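Side-chain contacts in hypothetical protein Atu0120 (PDB 2I6H), which is of unknown function and belongs to the DUF924 family of bacterial proteins, here an all-helical chain seen as a two-chain assembly with calcium ions bound: residues Y162-H165 and A166-R170; G177-P180 and H181-G184. All coordinates share one frame; numbering follows the deposited sequence.

Two short runs of chain illustrate how neighbouring side chains settle against one another, first along a regular helix and then where a helix gives way to turns. Contact 1, within helix 160-176, and contact 2, at residues 177-184, lie in series along the chain with their centres about 17 Å apart. They meet directly: His169 CD2 of contact 1 packs at 3.8 Å from Phe179 CZ of contact 2. A calcium ion lies about 4 Å from the side chain of Glu168, whereas that of Phe179 is about 13 Å from a bound calcium ion. Contact 1 also faces the second subunit, whereas contact 2 is touched by no other chain of the assembly.

Contact 1: Y162-H165 and A166-R170; sequences YLHH and AEEHR
His164 and Glu168, one helical turn apart in helix 160-176, slant across each other, the ring and carboxylate planes 26° apart. In His164, chi1 of 165° sets CG beside its own carbonyl carbon, which brings the ring close to Glu168. In the conformer described here, one of two, Glu168 bends at chi2 and lays CG over one face of that ring in a CH-pi contact, 3.8 Å from the His164 centroid, while Glu168 OE2 comes to 3.3 Å from His164 CE1. Next to this pair, His169 turns back on the helix: its ND1 donates to His165 O at 2.8 Å, almost straight at 169°. The acceptor lies in the imidazole plane, whereas ND1 stands above the carbonyl plane. His169 N reaches His165 O from the opposite face at 3.1 Å, so one carbonyl serves two donors. On another side of the helix, Leu163 and Glu167 run alongside each other, and Arg170 grips Glu167 OE1 side-on through NE and NH2, the latter at 2.7 Å. The ND1 bond requires a proton on that nitrogen of His169 and fixes its ring, while the nearby calcium ion would probably favour a charged Glu168 carboxylate and offset the like charge of Asp48 of the second subunit.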
ATOM      1  N   TYR A 162       1.775   1.749   4.457  1.00 11.47           N
ATOM      2  CA  TYR A 162       1.061   2.866   5.104  1.00 12.09           C
ATOM      3  C   TYR A 162       1.980   4.072   5.106  1.00 10.91           C
ATOM      4  O   TYR A 162       1.598   5.170   4.712  1.00 12.33           O
ATOM      5  CB  TYR A 162       0.731   2.530   6.567  1.00 12.28           C
ATOM      6  CG  TYR A 162      -0.188   1.344   6.718  1.00 13.56           C
ATOM      7  CD1 TYR A 162      -1.561   1.482   6.490  1.00 15.25           C
ATOM      8  CD2 TYR A 162       0.303   0.100   7.107  1.00 14.85           C
ATOM      9  CE1 TYR A 162      -2.439   0.394   6.647  1.00 14.02           C
ATOM     10  CE2 TYR A 162      -0.560  -1.012   7.269  1.00 15.14           C
ATOM     11  CZ  TYR A 162      -1.923  -0.851   7.036  1.00 14.85           C
ATOM     12  OH  TYR A 162      -2.770  -1.950   7.189  1.00 15.04           O
ATOM     13  N   LEU A 163       3.207   3.834   5.554  1.00 11.23           N
ATOM     14  CA  LEU A 163       4.225   4.887   5.615  1.00 11.87           C
ATOM     15  C   LEU A 163       4.567   5.431   4.198  1.00 11.57           C
ATOM     16  O   LEU A 163       4.607   6.646   3.989  1.00 11.42           O
ATOM     17  CB  LEU A 163       5.469   4.384   6.361  1.00 12.12           C
ATOM     18  CG  LEU A 163       6.541   5.466   6.572  1.00 13.55           C
ATOM     19  CD1 LEU A 163       6.000   6.848   7.073  1.00 14.24           C
ATOM     20  CD2 LEU A 163       7.640   4.965   7.483  1.00 16.66           C
ATOM     21  N   HIS A 164       4.795   4.520   3.257  1.00 11.93           N
ATOM     22  CA  HIS A 164       5.040   4.896   1.874  1.00 12.02           C
ATOM     23  C   HIS A 164       3.939   5.854   1.370  1.00 12.91           C
ATOM     24  O   HIS A 164       4.249   6.914   0.797  1.00 12.45           O
ATOM     25  CB  HIS A 164       5.168   3.666   0.965  1.00 12.91           C
ATOM     26  CG  HIS A 164       5.073   3.993  -0.505  1.00 14.91           C
ATOM     27  ND1 HIS A 164       6.056   4.697  -1.174  1.00 16.42           N
ATOM     28  CD2 HIS A 164       4.126   3.700  -1.427  1.00 18.03           C
ATOM     29  CE1 HIS A 164       5.709   4.832  -2.446  1.00 16.17           C
ATOM     30  NE2 HIS A 164       4.544   4.235  -2.624  1.00 17.66           N
ATOM     31  N   HIS A 165       2.662   5.496   1.574  1.00 11.97           N
ATOM     32  CA  HIS A 165       1.570   6.362   1.078  1.00 13.44           C
ATOM     33  C   HIS A 165       1.562   7.755   1.749  1.00 12.86           C
ATOM     34  O   HIS A 165       1.314   8.773   1.101  1.00 11.82           O
ATOM     35  CB  HIS A 165       0.223   5.665   1.287  1.00 14.19           C
ATOM     36  CG  HIS A 165       0.078   4.389   0.506  1.00 18.20           C
ATOM     37  ND1 HIS A 165      -0.721   3.340   0.929  1.00 21.63           N
ATOM     38  CD2 HIS A 165       0.618   4.001  -0.671  1.00 20.98           C
ATOM     39  CE1 HIS A 165      -0.640   2.351   0.052  1.00 23.13           C
ATOM     40  NE2 HIS A 165       0.171   2.722  -0.926  1.00 21.26           N
ATOM     41  N   ALA A 166       1.798   7.785   3.054  1.00 11.79           N
ATOM     42  CA  ALA A 166       1.857   9.084   3.772  1.00 12.43           C
ATOM     43  C   ALA A 166       2.984   9.974   3.207  1.00 12.65           C
ATOM     44  O   ALA A 166       2.818  11.192   3.052  1.00 12.54           O
ATOM     45  CB  ALA A 166       2.052   8.848   5.281  1.00 13.30           C
ATOM     46  N   GLU A 167       4.113   9.357   2.874  1.00 12.12           N
ATOM     47  CA  GLU A 167       5.261  10.087   2.347  1.00 13.82           C
ATOM     48  C   GLU A 167       5.008  10.569   0.925  1.00 14.10           C
ATOM     49  O   GLU A 167       5.416  11.683   0.579  1.00 14.18           O
ATOM     50  CB  GLU A 167       6.539   9.239   2.412  1.00 14.61           C
ATOM     51  CG  GLU A 167       7.042   8.998   3.826  1.00 17.07           C
ATOM     52  CD  GLU A 167       7.577  10.255   4.559  1.00 22.92           C
ATOM     53  OE1 GLU A 167       7.734  11.346   3.949  1.00 23.52           O
ATOM     54  OE2 GLU A 167       7.827  10.133   5.779  1.00 23.49           O
ATOM     55  N   GLU A 168       4.302   9.754   0.130  1.00 14.40           N
ATOM     56  CA  GLU A 168       3.875  10.135  -1.235  0.50 14.83           C
ATOM     57  C   GLU A 168       3.050  11.426  -1.205  1.00 15.21           C
ATOM     58  O   GLU A 168       3.257  12.353  -2.019  1.00 15.46           O
ATOM     59  CB  GLU A 168       2.994   9.040  -1.836  0.50 15.26           C
ATOM     60  CG  GLU A 168       3.734   7.758  -2.237  0.50 17.08           C
ATOM     61  CD  GLU A 168       4.595   7.950  -3.468  0.50 16.95           C
ATOM     62  OE1 GLU A 168       4.043   8.047  -4.593  0.50 19.34           O
ATOM     63  OE2 GLU A 168       5.821   8.003  -3.306  0.50 19.22           O
ATOM     64  N   HIS A 169       2.101  11.485  -0.268  1.00 13.51           N
ATOM     65  CA  HIS A 169       1.255  12.656  -0.158  1.00 14.05           C
ATOM     66  C   HIS A 169       2.075  13.854   0.315  1.00 14.13           C
ATOM     67  O   HIS A 169       1.911  14.950  -0.237  1.00 13.60           O
ATOM     68  CB  HIS A 169       0.079  12.399   0.809  1.00 13.89           C
ATOM     69  CG  HIS A 169      -1.017  11.538   0.229  1.00 14.71           C
ATOM     70  ND1 HIS A 169      -0.913  10.164   0.097  1.00 15.17           N
ATOM     71  CD2 HIS A 169      -2.253  11.866  -0.223  1.00 16.86           C
ATOM     72  CE1 HIS A 169      -2.038   9.688  -0.412  1.00 17.96           C
ATOM     73  NE2 HIS A 169      -2.870  10.701  -0.610  1.00 17.18           N
ATOM     74  N   ARG A 170       2.924  13.658   1.330  1.00 13.31           N
ATOM     75  CA  ARG A 170       3.719  14.781   1.896  1.00 13.73           C
ATOM     76  C   ARG A 170       4.615  15.409   0.835  1.00 14.11           C
ATOM     77  O   ARG A 170       4.740  16.631   0.778  1.00 13.59           O
ATOM     78  CB  ARG A 170       4.536  14.340   3.104  1.00 12.40           C
ATOM     79  CG  ARG A 170       5.421  15.470   3.686  1.00 12.32           C
ATOM     80  CD  ARG A 170       6.049  15.108   5.019  1.00 17.13           C
ATOM     81  NE  ARG A 170       7.114  14.109   4.905  1.00 20.14           N
ATOM     82  CZ  ARG A 170       8.394  14.406   4.723  1.00 25.57           C
ATOM     83  NH1 ARG A 170       8.789  15.685   4.597  1.00 23.87           N
ATOM     84  NH2 ARG A 170       9.289  13.421   4.661  1.00 24.26           N
TER

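Contact 2: G177-P180 and H181-G184; sequences GRFP and HRNG
Arg182 N donates to Phe179 O at 2.9 Å and Asn183 N to Pro180 O at 3.0 Å, folding the chain into two successive turns. These i to i+3 bonds form overlapping beta-turns, leading from helix 160-176, which ends at Gly177 with its positive phi, into the short helix 183-186. Phe179 and Arg182 lie side by side and point the same way, with the ring and guanidinium planes 29° apart. CD2 of Phe179 sits over one face of the Arg182 guanidinium, 3.6 Å from Arg182 CZ. The extended arginine chain carries its NH2 beyond the turn to a hydrogen bond with His141 O. Arg178 and Asn183 instead meet at about a right angle, OD1 of Asn183 lying over one guanidinium face, 3.8 Å from NE of Arg178. The polar ends have their partners elsewhere: Arg178 forms a salt bridge with Glu194, while Asn183 bonds Arg188 through OD1 and both Thr190 and Glu194 through ND2. Pro180 and Phe179 pack back on Ile172, joining the turns to the preceding helix. One residue beyond the second turn, a water links the chain again, donating to Pro180 O at 2.9 Å and accepting from Gly184 N at 3.1 Å.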
ATOM      1  N   GLY A 177       2.521  22.985  -2.253  1.00 16.02           N
ATOM      2  CA  GLY A 177       1.591  23.545  -1.264  1.00 16.59           C
ATOM      3  C   GLY A 177       0.134  23.057  -1.385  1.00 16.55           C
ATOM      4  O   GLY A 177      -0.736  23.453  -0.600  1.00 17.98           O
ATOM      5  N   ARG A 178      -0.107  22.133  -2.310  1.00 14.46           N
ATOM      6  CA  ARG A 178      -1.451  21.620  -2.607  1.00 14.74           C
ATOM      7  C   ARG A 178      -1.341  20.429  -3.565  1.00 15.08           C
ATOM      8  O   ARG A 178      -0.245  20.114  -4.064  1.00 15.13           O
ATOM      9  CB  ARG A 178      -2.286  22.745  -3.257  1.00 15.00           C
ATOM     10  CG  ARG A 178      -1.748  23.189  -4.616  1.00 14.60           C
ATOM     11  CD  ARG A 178      -2.441  24.488  -5.098  1.00 14.60           C
ATOM     12  NE  ARG A 178      -2.028  24.853  -6.458  1.00 16.13           N
ATOM     13  CZ  ARG A 178      -2.529  25.909  -7.115  1.00 18.60           C
ATOM     14  NH1 ARG A 178      -3.423  26.706  -6.536  1.00 17.81           N
ATOM     15  NH2 ARG A 178      -2.153  26.154  -8.352  1.00 18.26           N
ATOM     16  N   PHE A 179      -2.479  19.789  -3.852  1.00 14.55           N
ATOM     17  CA  PHE A 179      -2.525  18.672  -4.788  1.00 13.93           C
ATOM     18  C   PHE A 179      -2.960  19.208  -6.131  1.00 14.36           C
ATOM     19  O   PHE A 179      -4.143  19.561  -6.306  1.00 14.17           O
ATOM     20  CB  PHE A 179      -3.510  17.611  -4.293  1.00 13.53           C
ATOM     21  CG  PHE A 179      -3.039  16.915  -3.054  1.00 12.62           C
ATOM     22  CD1 PHE A 179      -1.990  15.988  -3.111  1.00 13.10           C
ATOM     23  CD2 PHE A 179      -3.643  17.190  -1.831  1.00 13.23           C
ATOM     24  CE1 PHE A 179      -1.546  15.347  -1.914  1.00 13.14           C
ATOM     25  CE2 PHE A 179      -3.221  16.559  -0.651  1.00 15.84           C
ATOM     26  CZ  PHE A 179      -2.183  15.643  -0.691  1.00 13.38           C
ATOM     27  N   PRO A 180      -2.019  19.304  -7.081  1.00 15.68           N
ATOM     28  CA  PRO A 180      -2.344  19.837  -8.405  1.00 15.69           C
ATOM     29  C   PRO A 180      -3.414  19.059  -9.120  1.00 15.46           C
ATOM     30  O   PRO A 180      -4.116  19.666  -9.941  1.00 14.88           O
ATOM     31  CB  PRO A 180      -1.005  19.709  -9.166  1.00 15.04           C
ATOM     32  CG  PRO A 180      -0.010  19.841  -8.108  1.00 17.86           C
ATOM     33  CD  PRO A 180      -0.585  18.981  -6.997  1.00 14.83           C
ATOM     34  N   HIS A 181      -3.558  17.751  -8.834  1.00 16.31           N
ATOM     35  CA  HIS A 181      -4.647  16.971  -9.441  0.60 16.83           C
ATOM     36  C   HIS A 181      -6.046  17.557  -9.145  1.00 16.59           C
ATOM     37  O   HIS A 181      -6.996  17.272  -9.874  1.00 17.03           O
ATOM     38  CB  HIS A 181      -4.578  15.488  -9.039  0.60 18.47           C
ATOM     39  CG  HIS A 181      -3.632  14.669  -9.879  0.60 20.64           C
ATOM     40  ND1 HIS A 181      -3.886  14.357 -11.203  0.60 24.89           N
ATOM     41  CD2 HIS A 181      -2.442  14.089  -9.580  0.60 23.41           C
ATOM     42  CE1 HIS A 181      -2.896  13.622 -11.679  0.60 24.85           C
ATOM     43  NE2 HIS A 181      -2.008  13.445 -10.717  0.60 25.28           N
ATOM     44  N   ARG A 182      -6.170  18.371  -8.086  1.00 14.57           N
ATOM     45  CA  ARG A 182      -7.477  18.951  -7.716  1.00 14.15           C
ATOM     46  C   ARG A 182      -7.802  20.259  -8.453  1.00 14.16           C
ATOM     47  O   ARG A 182      -8.906  20.790  -8.297  1.00 13.41           O
ATOM     48  CB  ARG A 182      -7.528  19.237  -6.216  1.00 14.24           C
ATOM     49  CG  ARG A 182      -7.303  17.998  -5.361  1.00 12.35           C
ATOM     50  CD  ARG A 182      -7.455  18.360  -3.884  1.00 11.96           C
ATOM     51  NE  ARG A 182      -7.117  17.231  -3.022  1.00 11.88           N
ATOM     52  CZ  ARG A 182      -7.255  17.275  -1.688  1.00 15.26           C
ATOM     53  NH1 ARG A 182      -7.719  18.388  -1.107  1.00 11.45           N
ATOM     54  NH2 ARG A 182      -6.956  16.217  -0.937  1.00 17.08           N
ATOM     55  N   ASN A 183      -6.823  20.793  -9.172  1.00 13.85           N
ATOM     56  CA  ASN A 183      -6.925  22.164  -9.742  1.00 15.05           C
ATOM     57  C   ASN A 183      -8.123  22.351 -10.657  1.00 16.16           C
ATOM     58  O   ASN A 183      -8.821  23.376 -10.567  1.00 16.23           O
ATOM     59  CB  ASN A 183      -5.630  22.555 -10.480  1.00 14.82           C
ATOM     60  CG  ASN A 183      -4.485  22.776  -9.553  1.00 16.13           C
ATOM     61  OD1 ASN A 183      -4.654  22.745  -8.320  1.00 17.78           O
ATOM     62  ND2 ASN A 183      -3.297  23.014 -10.125  1.00 15.48           N
ATOM     63  N   GLY A 184      -8.393  21.355 -11.506  1.00 16.39           N
ATOM     64  CA  GLY A 184      -9.523  21.455 -12.440  1.00 17.82           C
ATOM     65  C   GLY A 184     -10.834  21.540 -11.688  1.00 17.88           C
ATOM     66  O   GLY A 184     -11.678  22.417 -11.943  1.00 17.19           O
TER
HETATM   67  O   HOH W   1      -5.924  19.622 -12.200  1.00 25.49           O